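Local coordinates for lantibiotic dehydratase (Microbispora corallina, PDB 5EHK), which probably dehydrates serine and threonine residues of the precursor peptide of the lantibiotic NAI-107, using glutamyl-tRNA to activate their hydroxyls before glutamate is eliminated, at residues W819-R825 with G901-Y907; D852-F856 with T925-S931; E912-G916 with R1072-L1077; L919-T923 with R1052-Y1057; S936-L940 with Q1038-L1043. One frame throughout, in Å; residues are numbered along the deposited sequence.

Overall arrangement
All five contacts lie in the C-terminal part of the chain, and helix 920-942 serves interactions 4, 2 and 5 in turn along its length. Interaction 1 joins two strands of a four-stranded antiparallel sheet and is rich in backbone bonds and salt bridges; it has no fully exposed residue, and the second subunit adjoins it. Interaction 2 sets the helix against strand 853-861, at one end of that sheet, mixing aromatics with side-chain-to-backbone bonds. Interactions 3 and 4 touch each other through Tyr914, Thr923, Leu1073 and Phe1053, the first partly polar, the second apolar. Interaction 5, about 23 Å from interaction 4 between centres, is smaller, with a buried leucine side and a watery rim.

Interaction 1: W819-R825 with G901-Y907; sequences WLYLRLR and GHELGQY
The ring of Tyr907 stands between Trp819 and Tyr821 and turns an edge to a face of each. Its CD2 lies over the centre of the indole, 3.5 Å from Trp819 CD2, while CD1 meets Tyr821 CE2 at 3.5 Å, nearer the rim of that face; both pairs are T-shaped, with planes at 69° and 64°. One face of the Arg823 guanidinium is covered by Gly905 CA, a close approach that glycine allows, and Glu903 OE1 lies at its edge, 3.1 Å from Arg823 NH1. Glu903, bent at chi2 (108°), turns its carboxylate to both arginines; Arg825, also paired with Asp861, grips it side-on, NE to Glu903 OE2 at 3.0 Å and NH2 to Glu903 OE1 at 3.1 Å. On the other face Leu822 meets Ile886 of helix 875-895 and Leu904 its counterpart in the second subunit. Backbone bonds join Arg823 and Glu903 in both directions, the regular pairing of an antiparallel sheet, here continued by the second subunit.

Interaction 2: D852-F856 with T925-S931; sequences DRWFF and TAFQHDS
Two side chains of the helix, Gln928 and Ser931, take up backbone N-H groups of the strand. Ser931 OG accepts from Phe856 N at 2.9 Å in a nearly straight bond (167°) and donates its own hydrogen bond to Phe927 O, 3.1 Å away, one turn back; these two bonds hold the hydroxyl. That carbonyl takes Ser931 N and Ser931 OG from opposite faces of its plane. Gln928, with CG anti to the backbone N (chi1 -172°) and the chain extended beyond it, carries OE1 to Arg853 NH1 at 3.0 Å; the donor stands above the amide plane instead of on a lone pair, and Trp854 N adds a weak bond to the same oxygen. A polar but uncharged amide suits this spot, able to accept from arginine and backbone together.

Strand 853-861 is an outermost strand of its antiparallel sheet within the chain: Phe855 is bonded inward to Arg870, while the N-H groups of Trp854 and Phe856 face the helix, which packs along the edge at 59° to the strand.

Among the aromatics, Phe927 turns its edge to the centre of one face of Phe855. Trp854 CD1 rests on Gln928 CG at 3.5 Å, and Ser931 CB makes an off-centre CH-pi contact with the six-membered ring of Trp854. Lastly, Gln928 CA lies 3.2 Å from Trp854 O as a CA-H...O contact.

Interaction 3: E912-G916 with R1072-L1077; sequences ERYGG and RLVGSL
Ser1076 OG receives the guanidinium of Arg913: NH2 approaches to 2.9 Å, with the hydroxyl 22° out of the guanidinium plane, and NE adds a weak bond. The bend at chi3 (64°) turns the guanidinium toward Ser1076. Over one face of it comes the guanidinium of Arg1072, the planes 51° apart, an approach of like charges whose exact spacing is doubtful. The hydroxyl end of Tyr914 reaches the same serine, OH 3.5 Å from Ser1076 CB, and Tyr914 CE1 meets Leu1077 CD2 at 3.9 Å. Leu1073 CG fits against Tyr914 CA at 4.0 Å, an aliphatic branch suited to the backbone of a turning loop. Thus a short 3-10 turn and the loop after it, on the way from strand 902-905 to helix 920-942, rest on one side of helix 1068-1085. Gly915 has positive phi, which glycine adopts readily.

In the second shell, Ser1076 OG is fixed by donating to Arg1072 O at 3.1 Å, the carbonyl its own N also uses. Further out, Phe927 meets the Tyr914 ring edge-to-face, and Phe1053 backs Leu1073.

Interaction 4: L919-T923 with R1052-Y1057; sequences LAEFT and RFGTAY
Phe922 and Phe1053 bring together the start of helix 920-942 and helix 1044-1059, a packed helix pair, with their CA atoms 5.1 Å apart, and the packing is tightest around their rings. Phe922 CB stands over the face of Phe1053, 3.6 Å from Phe1053 CG, in a CH-pi contact. In turn, Ala1056 CB lies over the face of the Phe922 ring, 3.5 Å from Phe922 CZ, and a methyl is small enough to let the aromatic ring lie close to the helix. Phe1053 reaches across because its CG is anti to the backbone N (chi1 -173°), which sets its ring against Phe922 CB, with Thr923 beyond, whose OG1 is 3.5 Å from Phe1053 CZ. At the buried end Leu919 CD1 meets the edge of Tyr1057 in its plane, 3.7 Å from Tyr1057 CD1, and lies 4.0 Å from Phe1053 CE2; the branched leucine fits between two ring edges. Leu1073 of helix 1068-1085 covers Phe1053 and Tyr1057 further in.

Toward solvent the fit is looser. Phe922 is only partly buried, and Arg1052 offers it just its aliphatic base, CB at 4.2 Å from Phe922 CD1, while the charged end leads away to a salt bridge with Glu1048. With carbon meeting carbon almost throughout, the contact probably depends on burial and complementary shape more than on directional bonds.

Interaction 5: S936-L940 with Q1038-L1043; sequences SLLRL and QVLAAL
The short segments of helices 920-942 and 1034-1042 run antiparallel at 159°, their axes approaching to 9.9 Å. Ser936 CB rests on Ala1042 CB at 3.6 Å, two small residues that let the backbones come nearest here. Beside them Leu937, its CG anti to the carbonyl carbon (chi1 -67°), carries its methyls across: CD2 lies 4.0 Å from Ala1042 CB and 4.2 Å from Val1039 CG1, while CD1 meets Leu1043 CD2 at 4.2 Å. A branched leucine thus spans three apolar neighbours. One turn on, Leu940 CD1 packs on Gln1038 O at 3.6 Å, and its CD2 lies near the amide of Gln1038, a side chain polar enough for the exposed rim. A water joins the helices at the other end, 2.9 Å from Ser936 OG and donating to Ala1042 O. Behind the apolar side, Val1039 and Leu1043 reach Ile956 and Ala960 of helix 950-965, Phe946 of a loop touches Leu940 and Val1039, and Leu938 turns to helix 828-837.

Interaction 1: W819-R825 with G901-Y907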
# COMPACT_ATOMS: atom_id res chain seq x y z
N TRP A 819 37.48 0.13 5.03
CA TRP A 819 36.48 -0.84 5.42
C TRP A 819 36.05 -1.77 4.26
O TRP A 819 35.78 -1.32 3.14
CB TRP A 819 35.23 -0.11 5.93
CG TRP A 819 35.47 1.18 6.69
CD1 TRP A 819 35.48 2.45 6.16
CD2 TRP A 819 35.66 1.33 8.10
NE1 TRP A 819 35.71 3.37 7.16
CE2 TRP A 819 35.81 2.71 8.36
CE3 TRP A 819 35.73 0.42 9.18
CZ2 TRP A 819 36.02 3.21 9.66
CZ3 TRP A 819 35.93 0.92 10.46
CH2 TRP A 819 36.08 2.30 10.69
N LEU A 820 35.97 -3.06 4.57
CA LEU A 820 35.22 -4.02 3.78
C LEU A 820 33.85 -4.23 4.45
O LEU A 820 33.79 -4.68 5.60
CB LEU A 820 35.99 -5.32 3.77
CG LEU A 820 35.68 -6.38 2.74
CD1 LEU A 820 35.59 -5.75 1.36
CD2 LEU A 820 36.81 -7.42 2.79
N TYR A 821 32.76 -3.87 3.77
CA TYR A 821 31.40 -4.01 4.35
C TYR A 821 30.51 -4.95 3.54
O TYR A 821 30.03 -4.59 2.45
CB TYR A 821 30.76 -2.64 4.48
CG TYR A 821 29.70 -2.51 5.55
CD1 TYR A 821 29.77 -3.27 6.72
CD2 TYR A 821 28.71 -1.52 5.46
CE1 TYR A 821 28.82 -3.10 7.75
CE2 TYR A 821 27.77 -1.34 6.48
CZ TYR A 821 27.82 -2.13 7.63
OH TYR A 821 26.88 -1.97 8.65
N LEU A 822 30.27 -6.15 4.07
CA LEU A 822 29.51 -7.18 3.38
C LEU A 822 28.05 -7.20 3.76
O LEU A 822 27.71 -7.11 4.95
CB LEU A 822 30.08 -8.53 3.73
CG LEU A 822 31.44 -8.84 3.14
CD1 LEU A 822 32.08 -9.93 3.96
CD2 LEU A 822 31.23 -9.30 1.73
N ARG A 823 27.18 -7.36 2.77
CA ARG A 823 25.77 -7.66 3.03
C ARG A 823 25.42 -9.09 2.70
O ARG A 823 25.49 -9.50 1.55
CB ARG A 823 24.89 -6.74 2.25
CG ARG A 823 25.17 -5.30 2.51
CD ARG A 823 24.04 -4.50 1.92
NE ARG A 823 24.37 -3.09 1.87
CZ ARG A 823 24.17 -2.35 0.79
NH1 ARG A 823 23.66 -2.92 -0.31
NH2 ARG A 823 24.48 -1.06 0.82
N LEU A 824 25.08 -9.85 3.72
CA LEU A 824 24.84 -11.26 3.52
C LEU A 824 23.36 -11.55 3.61
O LEU A 824 22.74 -11.36 4.67
CB LEU A 824 25.66 -12.08 4.53
CG LEU A 824 27.14 -11.70 4.56
CD1 LEU A 824 27.88 -12.45 5.66
CD2 LEU A 824 27.76 -11.97 3.22
N ARG A 825 22.78 -11.95 2.48
CA ARG A 825 21.33 -12.15 2.40
C ARG A 825 20.96 -13.49 3.00
O ARG A 825 20.64 -14.42 2.31
CB ARG A 825 20.84 -12.02 0.95
CG ARG A 825 21.19 -10.68 0.30
CD ARG A 825 20.25 -9.57 0.73
NE ARG A 825 20.83 -8.23 0.61
CZ ARG A 825 20.22 -7.11 1.01
NH1 ARG A 825 19.00 -7.18 1.55
NH2 ARG A 825 20.82 -5.92 0.87
N GLY A 901 22.66 -14.46 -1.41
CA GLY A 901 23.59 -13.63 -2.13
C GLY A 901 24.32 -12.65 -1.24
O GLY A 901 23.99 -12.49 -0.05
N HIS A 902 25.31 -11.98 -1.82
CA HIS A 902 26.03 -10.99 -1.07
C HIS A 902 26.33 -9.80 -1.93
O HIS A 902 26.49 -9.94 -3.14
CB HIS A 902 27.32 -11.57 -0.54
CG HIS A 902 28.28 -12.02 -1.60
ND1 HIS A 902 28.16 -13.22 -2.26
CD2 HIS A 902 29.41 -11.44 -2.07
CE1 HIS A 902 29.16 -13.36 -3.11
NE2 HIS A 902 29.94 -12.30 -3.01
N GLU A 903 26.39 -8.62 -1.29
CA GLU A 903 26.92 -7.41 -1.93
C GLU A 903 28.00 -6.74 -1.10
O GLU A 903 28.20 -7.06 0.07
CB GLU A 903 25.82 -6.39 -2.19
CG GLU A 903 24.56 -6.96 -2.78
CD GLU A 903 23.46 -6.97 -1.76
OE1 GLU A 903 23.26 -5.92 -1.09
OE2 GLU A 903 22.82 -8.03 -1.61
N LEU A 904 28.73 -5.82 -1.72
CA LEU A 904 29.66 -4.97 -1.00
C LEU A 904 29.14 -3.55 -0.96
O LEU A 904 28.92 -2.96 -2.01
CB LEU A 904 31.02 -5.03 -1.68
CG LEU A 904 31.56 -6.43 -1.43
CD1 LEU A 904 32.62 -6.84 -2.43
CD2 LEU A 904 32.10 -6.49 -0.03
N GLY A 905 28.92 -3.00 0.23
CA GLY A 905 28.36 -1.65 0.33
C GLY A 905 29.27 -0.70 1.08
O GLY A 905 30.22 -1.13 1.72
N GLN A 906 28.95 0.60 1.04
CA GLN A 906 29.77 1.61 1.71
C GLN A 906 29.52 1.64 3.19
O GLN A 906 28.39 1.47 3.63
CB GLN A 906 29.48 2.99 1.14
CG GLN A 906 30.03 3.23 -0.26
CD GLN A 906 29.44 4.48 -0.86
OE1 GLN A 906 28.32 4.46 -1.35
NE2 GLN A 906 30.20 5.58 -0.85
N TYR A 907 30.56 1.84 3.99
CA TYR A 907 30.36 1.96 5.43
C TYR A 907 30.42 3.43 5.89
O TYR A 907 31.46 4.06 5.81
CB TYR A 907 31.37 1.10 6.17
CG TYR A 907 31.18 1.12 7.66
CD1 TYR A 907 29.96 0.79 8.23
CD2 TYR A 907 32.22 1.52 8.49
CE1 TYR A 907 29.78 0.83 9.59
CE2 TYR A 907 32.05 1.56 9.85
CZ TYR A 907 30.83 1.21 10.40
OH TYR A 907 30.69 1.28 11.76
O HOH W 1 32.60 -1.80 1.13

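Interaction 2: D852-F856 with T925-S931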
# COMPACT_ATOMS: atom_id res chain seq x y z
N ASP A 852 41.88 -5.63 11.54
CA ASP A 852 42.16 -5.25 12.93
C ASP A 852 40.88 -5.11 13.74
O ASP A 852 40.88 -5.15 14.98
CB ASP A 852 43.02 -3.97 13.01
CG ASP A 852 42.21 -2.67 12.87
OD1 ASP A 852 42.58 -1.68 13.51
OD2 ASP A 852 41.22 -2.62 12.11
N ARG A 853 39.78 -4.93 13.03
CA ARG A 853 38.48 -4.84 13.64
C ARG A 853 37.45 -5.55 12.77
O ARG A 853 37.52 -5.50 11.55
CB ARG A 853 38.09 -3.37 13.82
CG ARG A 853 38.83 -2.67 14.92
CD ARG A 853 38.42 -3.22 16.27
NE ARG A 853 39.28 -2.72 17.34
CZ ARG A 853 39.72 -3.44 18.36
NH1 ARG A 853 39.36 -4.71 18.49
NH2 ARG A 853 40.50 -2.89 19.28
N TRP A 854 36.48 -6.19 13.41
CA TRP A 854 35.37 -6.78 12.68
C TRP A 854 34.14 -6.68 13.55
O TRP A 854 34.26 -6.58 14.76
CB TRP A 854 35.65 -8.24 12.32
CG TRP A 854 35.37 -9.15 13.47
CD1 TRP A 854 36.22 -9.48 14.47
CD2 TRP A 854 34.14 -9.84 13.75
NE1 TRP A 854 35.61 -10.32 15.35
CE2 TRP A 854 34.33 -10.56 14.93
CE3 TRP A 854 32.90 -9.90 13.11
CZ2 TRP A 854 33.34 -11.36 15.49
CZ3 TRP A 854 31.91 -10.68 13.66
CH2 TRP A 854 32.14 -11.40 14.84
N PHE A 855 32.96 -6.65 12.94
CA PHE A 855 31.73 -6.76 13.71
C PHE A 855 30.56 -7.18 12.82
O PHE A 855 30.70 -7.21 11.60
CB PHE A 855 31.45 -5.48 14.52
CG PHE A 855 31.00 -4.28 13.71
CD1 PHE A 855 31.90 -3.29 13.32
CD2 PHE A 855 29.66 -4.12 13.35
CE1 PHE A 855 31.48 -2.16 12.60
CE2 PHE A 855 29.23 -2.97 12.62
CZ PHE A 855 30.14 -2.01 12.24
N PHE A 856 29.42 -7.51 13.40
CA PHE A 856 28.27 -7.78 12.58
C PHE A 856 27.04 -7.15 13.19
O PHE A 856 26.94 -7.04 14.41
CB PHE A 856 28.05 -9.28 12.40
CG PHE A 856 27.22 -9.90 13.49
CD1 PHE A 856 25.83 -9.86 13.45
CD2 PHE A 856 27.83 -10.51 14.57
CE1 PHE A 856 25.09 -10.39 14.46
CE2 PHE A 856 27.09 -11.05 15.58
CZ PHE A 856 25.71 -11.00 15.52
N THR A 925 35.80 -1.24 19.24
CA THR A 925 36.14 -2.36 20.10
C THR A 925 34.93 -2.96 20.78
O THR A 925 34.74 -4.19 20.76
CB THR A 925 37.22 -1.97 21.08
OG1 THR A 925 38.45 -1.83 20.36
CG2 THR A 925 37.42 -3.04 22.14
N ALA A 926 34.09 -2.10 21.34
CA ALA A 926 32.84 -2.58 21.90
C ALA A 926 32.07 -3.43 20.87
O ALA A 926 31.68 -4.56 21.16
CB ALA A 926 32.01 -1.42 22.40
N PHE A 927 31.90 -2.89 19.66
CA PHE A 927 31.21 -3.60 18.59
C PHE A 927 31.88 -4.93 18.27
O PHE A 927 31.20 -5.94 18.13
CB PHE A 927 31.15 -2.75 17.32
CG PHE A 927 30.23 -1.57 17.41
CD1 PHE A 927 29.50 -1.33 18.56
CD2 PHE A 927 30.08 -0.73 16.34
CE1 PHE A 927 28.64 -0.24 18.64
CE2 PHE A 927 29.22 0.35 16.42
CZ PHE A 927 28.50 0.59 17.58
N GLN A 928 33.21 -4.96 18.19
CA GLN A 928 33.87 -6.24 17.91
C GLN A 928 33.61 -7.28 19.00
O GLN A 928 33.14 -8.37 18.71
CB GLN A 928 35.38 -6.08 17.73
CG GLN A 928 36.03 -7.38 17.25
CD GLN A 928 37.52 -7.28 17.15
OE1 GLN A 928 38.05 -6.45 16.41
NE2 GLN A 928 38.22 -8.11 17.91
N HIS A 929 33.86 -6.91 20.26
CA HIS A 929 33.73 -7.85 21.37
C HIS A 929 32.28 -8.23 21.65
O HIS A 929 32.02 -9.37 22.04
CB HIS A 929 34.44 -7.32 22.63
CG HIS A 929 35.93 -7.28 22.49
ND1 HIS A 929 36.73 -8.39 22.66
CD2 HIS A 929 36.76 -6.27 22.14
CE1 HIS A 929 37.99 -8.06 22.47
NE2 HIS A 929 38.04 -6.78 22.15
N ASP A 930 31.35 -7.31 21.41
CA ASP A 930 29.94 -7.66 21.57
C ASP A 930 29.49 -8.63 20.50
O ASP A 930 28.63 -9.48 20.73
CB ASP A 930 29.04 -6.45 21.54
CG ASP A 930 27.64 -6.78 21.99
OD1 ASP A 930 27.41 -6.89 23.22
OD2 ASP A 930 26.77 -6.95 21.11
N SER A 931 30.07 -8.48 19.31
CA SER A 931 29.80 -9.39 18.21
C SER A 931 30.29 -10.78 18.55
O SER A 931 29.61 -11.77 18.28
CB SER A 931 30.43 -8.90 16.90
OG SER A 931 29.61 -7.92 16.30

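Interaction 3: E912-G916 with R1072-L1077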
# COMPACT_ATOMS: atom_id res chain seq x y z
N GLU A 912 29.10 10.00 16.03
CA GLU A 912 28.33 10.99 16.79
C GLU A 912 27.32 10.34 17.76
O GLU A 912 27.16 10.82 18.88
CB GLU A 912 27.68 12.05 15.87
CG GLU A 912 26.74 11.52 14.78
CD GLU A 912 27.48 10.96 13.55
OE1 GLU A 912 28.72 11.14 13.46
OE2 GLU A 912 26.82 10.34 12.68
N ARG A 913 26.68 9.23 17.37
CA ARG A 913 25.85 8.48 18.32
C ARG A 913 26.69 7.95 19.48
O ARG A 913 26.17 7.66 20.57
CB ARG A 913 25.14 7.30 17.66
CG ARG A 913 24.14 7.64 16.58
CD ARG A 913 23.51 6.36 16.04
NE ARG A 913 22.75 5.67 17.08
CZ ARG A 913 21.42 5.73 17.19
NH1 ARG A 913 20.71 6.42 16.31
NH2 ARG A 913 20.79 5.09 18.17
N TYR A 914 27.99 7.78 19.26
CA TYR A 914 28.84 7.16 20.28
C TYR A 914 29.93 8.08 20.81
O TYR A 914 31.08 7.66 21.00
CB TYR A 914 29.45 5.86 19.74
CG TYR A 914 28.39 4.86 19.36
CD1 TYR A 914 28.01 3.85 20.23
CD2 TYR A 914 27.75 4.95 18.14
CE1 TYR A 914 27.03 2.95 19.87
CE2 TYR A 914 26.78 4.07 17.77
CZ TYR A 914 26.41 3.08 18.63
OH TYR A 914 25.43 2.20 18.24
N GLY A 915 29.59 9.35 21.05
CA GLY A 915 30.53 10.22 21.72
C GLY A 915 31.54 10.94 20.85
O GLY A 915 32.38 11.68 21.37
N GLY A 916 31.51 10.70 19.55
CA GLY A 916 32.39 11.43 18.65
C GLY A 916 33.68 10.75 18.26
O GLY A 916 34.03 9.71 18.80
N ARG A 1072 21.92 8.73 25.28
CA ARG A 1072 21.75 8.20 23.95
C ARG A 1072 22.85 7.18 23.63
O ARG A 1072 22.60 6.17 22.98
CB ARG A 1072 21.72 9.33 22.92
CG ARG A 1072 22.07 8.90 21.49
CD ARG A 1072 21.96 10.08 20.55
NE ARG A 1072 21.73 9.69 19.16
CZ ARG A 1072 20.54 9.34 18.67
NH1 ARG A 1072 19.47 9.30 19.44
NH2 ARG A 1072 20.44 9.01 17.38
N LEU A 1073 24.07 7.45 24.09
CA LEU A 1073 25.21 6.57 23.83
C LEU A 1073 24.96 5.17 24.39
O LEU A 1073 24.96 4.19 23.64
CB LEU A 1073 26.47 7.13 24.48
CG LEU A 1073 27.86 6.61 24.13
CD1 LEU A 1073 28.87 7.58 24.71
CD2 LEU A 1073 28.14 5.22 24.65
N VAL A 1074 24.80 5.10 25.71
CA VAL A 1074 24.64 3.81 26.37
C VAL A 1074 23.39 3.13 25.83
O VAL A 1074 23.39 1.92 25.59
CB VAL A 1074 24.64 3.95 27.91
CG1 VAL A 1074 24.55 2.59 28.57
CG2 VAL A 1074 25.88 4.64 28.39
N GLY A 1075 22.34 3.92 25.60
CA GLY A 1075 21.11 3.40 25.02
C GLY A 1075 21.38 2.77 23.66
O GLY A 1075 20.80 1.74 23.32
N SER A 1076 22.25 3.40 22.87
CA SER A 1076 22.64 2.84 21.59
C SER A 1076 23.36 1.53 21.84
O SER A 1076 23.06 0.52 21.19
CB SER A 1076 23.59 3.77 20.82
OG SER A 1076 22.91 4.82 20.16
N LEU A 1077 24.27 1.53 22.81
CA LEU A 1077 25.01 0.33 23.14
C LEU A 1077 24.08 -0.79 23.62
O LEU A 1077 24.27 -1.94 23.26
CB LEU A 1077 26.13 0.62 24.15
CG LEU A 1077 27.42 1.27 23.64
CD1 LEU A 1077 28.35 1.58 24.78
CD2 LEU A 1077 28.12 0.37 22.65

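Interaction 4: L919-T923 with R1052-Y1057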
# COMPACT_ATOMS: atom_id res chain seq x y z
N LEU A 919 36.37 9.02 20.49
CA LEU A 919 35.95 7.79 21.13
C LEU A 919 35.82 6.61 20.19
O LEU A 919 35.48 5.50 20.62
CB LEU A 919 34.64 8.03 21.87
CG LEU A 919 34.89 8.97 23.05
CD1 LEU A 919 33.61 9.22 23.84
CD2 LEU A 919 35.99 8.38 23.95
N ALA A 920 36.12 6.84 18.91
CA ALA A 920 35.89 5.83 17.88
C ALA A 920 36.52 4.46 18.15
O ALA A 920 35.88 3.43 17.97
CB ALA A 920 36.34 6.35 16.51
N GLU A 921 37.76 4.45 18.62
CA GLU A 921 38.43 3.19 18.87
C GLU A 921 37.73 2.39 19.96
O GLU A 921 37.70 1.16 19.92
CB GLU A 921 39.89 3.39 19.23
CG GLU A 921 40.74 3.79 18.06
CD GLU A 921 40.69 2.80 16.91
OE1 GLU A 921 40.84 1.57 17.15
OE2 GLU A 921 40.53 3.26 15.77
N PHE A 922 37.16 3.09 20.94
CA PHE A 922 36.42 2.40 22.00
C PHE A 922 35.11 1.84 21.45
O PHE A 922 34.67 0.75 21.85
CB PHE A 922 36.16 3.35 23.17
CG PHE A 922 37.41 3.90 23.79
CD1 PHE A 922 38.13 3.16 24.73
CD2 PHE A 922 37.89 5.16 23.44
CE1 PHE A 922 39.28 3.67 25.30
CE2 PHE A 922 39.06 5.67 24.01
CZ PHE A 922 39.75 4.93 24.95
N THR A 923 34.50 2.58 20.53
CA THR A 923 33.28 2.12 19.88
C THR A 923 33.54 0.88 19.02
O THR A 923 32.83 -0.11 19.14
CB THR A 923 32.62 3.22 19.05
OG1 THR A 923 32.36 4.36 19.88
CG2 THR A 923 31.30 2.72 18.44
N ARG A 1052 36.36 0.26 29.58
CA ARG A 1052 37.30 1.27 29.08
C ARG A 1052 36.57 2.44 28.43
O ARG A 1052 36.87 3.60 28.73
CB ARG A 1052 38.31 0.69 28.09
CG ARG A 1052 38.55 -0.78 28.22
CD ARG A 1052 40.01 -1.11 28.35
NE ARG A 1052 40.52 -1.89 27.22
CZ ARG A 1052 41.09 -3.09 27.31
NH1 ARG A 1052 41.21 -3.71 28.48
NH2 ARG A 1052 41.54 -3.69 26.22
N PHE A 1053 35.63 2.12 27.54
CA PHE A 1053 34.83 3.10 26.81
C PHE A 1053 34.16 4.04 27.82
O PHE A 1053 34.24 5.27 27.68
CB PHE A 1053 33.80 2.36 25.93
CG PHE A 1053 33.01 3.24 24.98
CD1 PHE A 1053 32.20 2.65 24.03
CD2 PHE A 1053 33.06 4.63 25.03
CE1 PHE A 1053 31.46 3.43 23.15
CE2 PHE A 1053 32.33 5.42 24.16
CZ PHE A 1053 31.53 4.82 23.22
N GLY A 1054 33.50 3.48 28.83
CA GLY A 1054 32.83 4.28 29.84
C GLY A 1054 33.81 5.19 30.57
O GLY A 1054 33.51 6.37 30.84
N THR A 1055 34.99 4.65 30.87
CA THR A 1055 36.07 5.43 31.47
C THR A 1055 36.52 6.61 30.61
O THR A 1055 36.45 7.75 31.07
CB THR A 1055 37.27 4.56 31.86
OG1 THR A 1055 36.97 3.89 33.08
CG2 THR A 1055 38.52 5.43 32.06
N ALA A 1056 36.99 6.35 29.39
CA ALA A 1056 37.46 7.44 28.52
C ALA A 1056 36.32 8.40 28.26
O ALA A 1056 36.53 9.59 27.99
CB ALA A 1056 38.00 6.90 27.21
N TYR A 1057 35.10 7.90 28.37
CA TYR A 1057 33.95 8.75 28.18
C TYR A 1057 33.75 9.75 29.30
O TYR A 1057 33.44 10.92 29.06
CB TYR A 1057 32.69 7.94 28.00
CG TYR A 1057 31.53 8.88 27.90
CD1 TYR A 1057 31.35 9.65 26.75
CD2 TYR A 1057 30.65 9.04 28.95
CE1 TYR A 1057 30.32 10.53 26.66
CE2 TYR A 1057 29.62 9.91 28.86
CZ TYR A 1057 29.45 10.65 27.72
OH TYR A 1057 28.40 11.53 27.64

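Interaction 5: S936-L940 with Q1038-L1043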
# COMPACT_ATOMS: atom_id res chain seq x y z
N SER A 936 29.22 -16.41 20.65
CA SER A 936 29.46 -17.34 21.77
C SER A 936 28.17 -17.81 22.42
O SER A 936 27.97 -19.02 22.64
CB SER A 936 30.29 -16.66 22.85
OG SER A 936 31.66 -16.91 22.67
N LEU A 937 27.30 -16.84 22.72
CA LEU A 937 26.03 -17.08 23.38
C LEU A 937 25.08 -17.90 22.48
O LEU A 937 24.44 -18.85 22.94
CB LEU A 937 25.40 -15.74 23.76
CG LEU A 937 26.13 -14.95 24.85
CD1 LEU A 937 25.41 -13.65 25.15
CD2 LEU A 937 26.29 -15.76 26.13
N LEU A 938 25.03 -17.55 21.21
CA LEU A 938 24.18 -18.29 20.28
C LEU A 938 24.64 -19.74 20.18
O LEU A 938 23.81 -20.63 20.06
CB LEU A 938 24.18 -17.63 18.90
CG LEU A 938 23.38 -16.33 18.82
CD1 LEU A 938 23.72 -15.56 17.55
CD2 LEU A 938 21.88 -16.63 18.90
N ARG A 939 25.95 -19.95 20.24
CA ARG A 939 26.51 -21.29 20.16
C ARG A 939 26.19 -22.12 21.41
O ARG A 939 25.95 -23.33 21.31
CB ARG A 939 28.02 -21.25 19.90
CG ARG A 939 28.40 -20.84 18.51
CD ARG A 939 29.91 -20.65 18.37
NE ARG A 939 30.58 -21.93 18.53
CZ ARG A 939 30.88 -22.74 17.52
NH1 ARG A 939 30.61 -22.36 16.27
NH2 ARG A 939 31.47 -23.91 17.76
N LEU A 940 26.16 -21.48 22.58
CA LEU A 940 25.72 -22.18 23.79
C LEU A 940 24.27 -22.57 23.59
O LEU A 940 23.85 -23.70 23.86
CB LEU A 940 25.86 -21.32 25.04
CG LEU A 940 27.27 -20.94 25.49
CD1 LEU A 940 27.24 -20.08 26.76
CD2 LEU A 940 28.14 -22.18 25.69
N GLN A 1038 29.12 -20.14 31.97
CA GLN A 1038 29.52 -20.05 30.58
C GLN A 1038 28.93 -18.81 29.92
O GLN A 1038 29.48 -18.28 28.96
CB GLN A 1038 29.17 -21.32 29.81
CG GLN A 1038 30.13 -22.47 29.97
CD GLN A 1038 29.74 -23.68 29.12
OE1 GLN A 1038 28.60 -24.17 29.16
NE2 GLN A 1038 30.68 -24.16 28.32
N VAL A 1039 27.80 -18.37 30.44
CA VAL A 1039 27.20 -17.15 29.96
C VAL A 1039 28.08 -15.98 30.33
O VAL A 1039 28.42 -15.16 29.48
CB VAL A 1039 25.81 -16.96 30.54
CG1 VAL A 1039 25.30 -15.59 30.19
CG2 VAL A 1039 24.88 -18.01 29.97
N LEU A 1040 28.48 -15.92 31.60
CA LEU A 1040 29.29 -14.79 32.06
C LEU A 1040 30.70 -14.74 31.45
O LEU A 1040 31.21 -13.66 31.19
CB LEU A 1040 29.34 -14.73 33.59
CG LEU A 1040 28.03 -14.41 34.31
CD1 LEU A 1040 28.30 -14.12 35.78
CD2 LEU A 1040 27.29 -13.26 33.67
N ALA A 1041 31.31 -15.91 31.24
CA ALA A 1041 32.64 -15.95 30.64
C ALA A 1041 32.60 -15.35 29.23
O ALA A 1041 33.46 -14.55 28.85
CB ALA A 1041 33.17 -17.37 30.57
N ALA A 1042 31.56 -15.72 28.48
CA ALA A 1042 31.43 -15.27 27.11
C ALA A 1042 31.27 -13.75 27.00
O ALA A 1042 31.45 -13.19 25.92
CB ALA A 1042 30.27 -15.99 26.43
N LEU A 1043 30.95 -13.10 28.11
CA LEU A 1043 30.77 -11.64 28.19
C LEU A 1043 31.94 -10.85 28.78
O LEU A 1043 31.83 -9.64 28.96
CB LEU A 1043 29.54 -11.32 29.03
CG LEU A 1043 28.18 -11.79 28.57
CD1 LEU A 1043 27.20 -11.50 29.67
CD2 LEU A 1043 27.78 -11.04 27.34
O HOH W 2 33.13 -14.59 23.58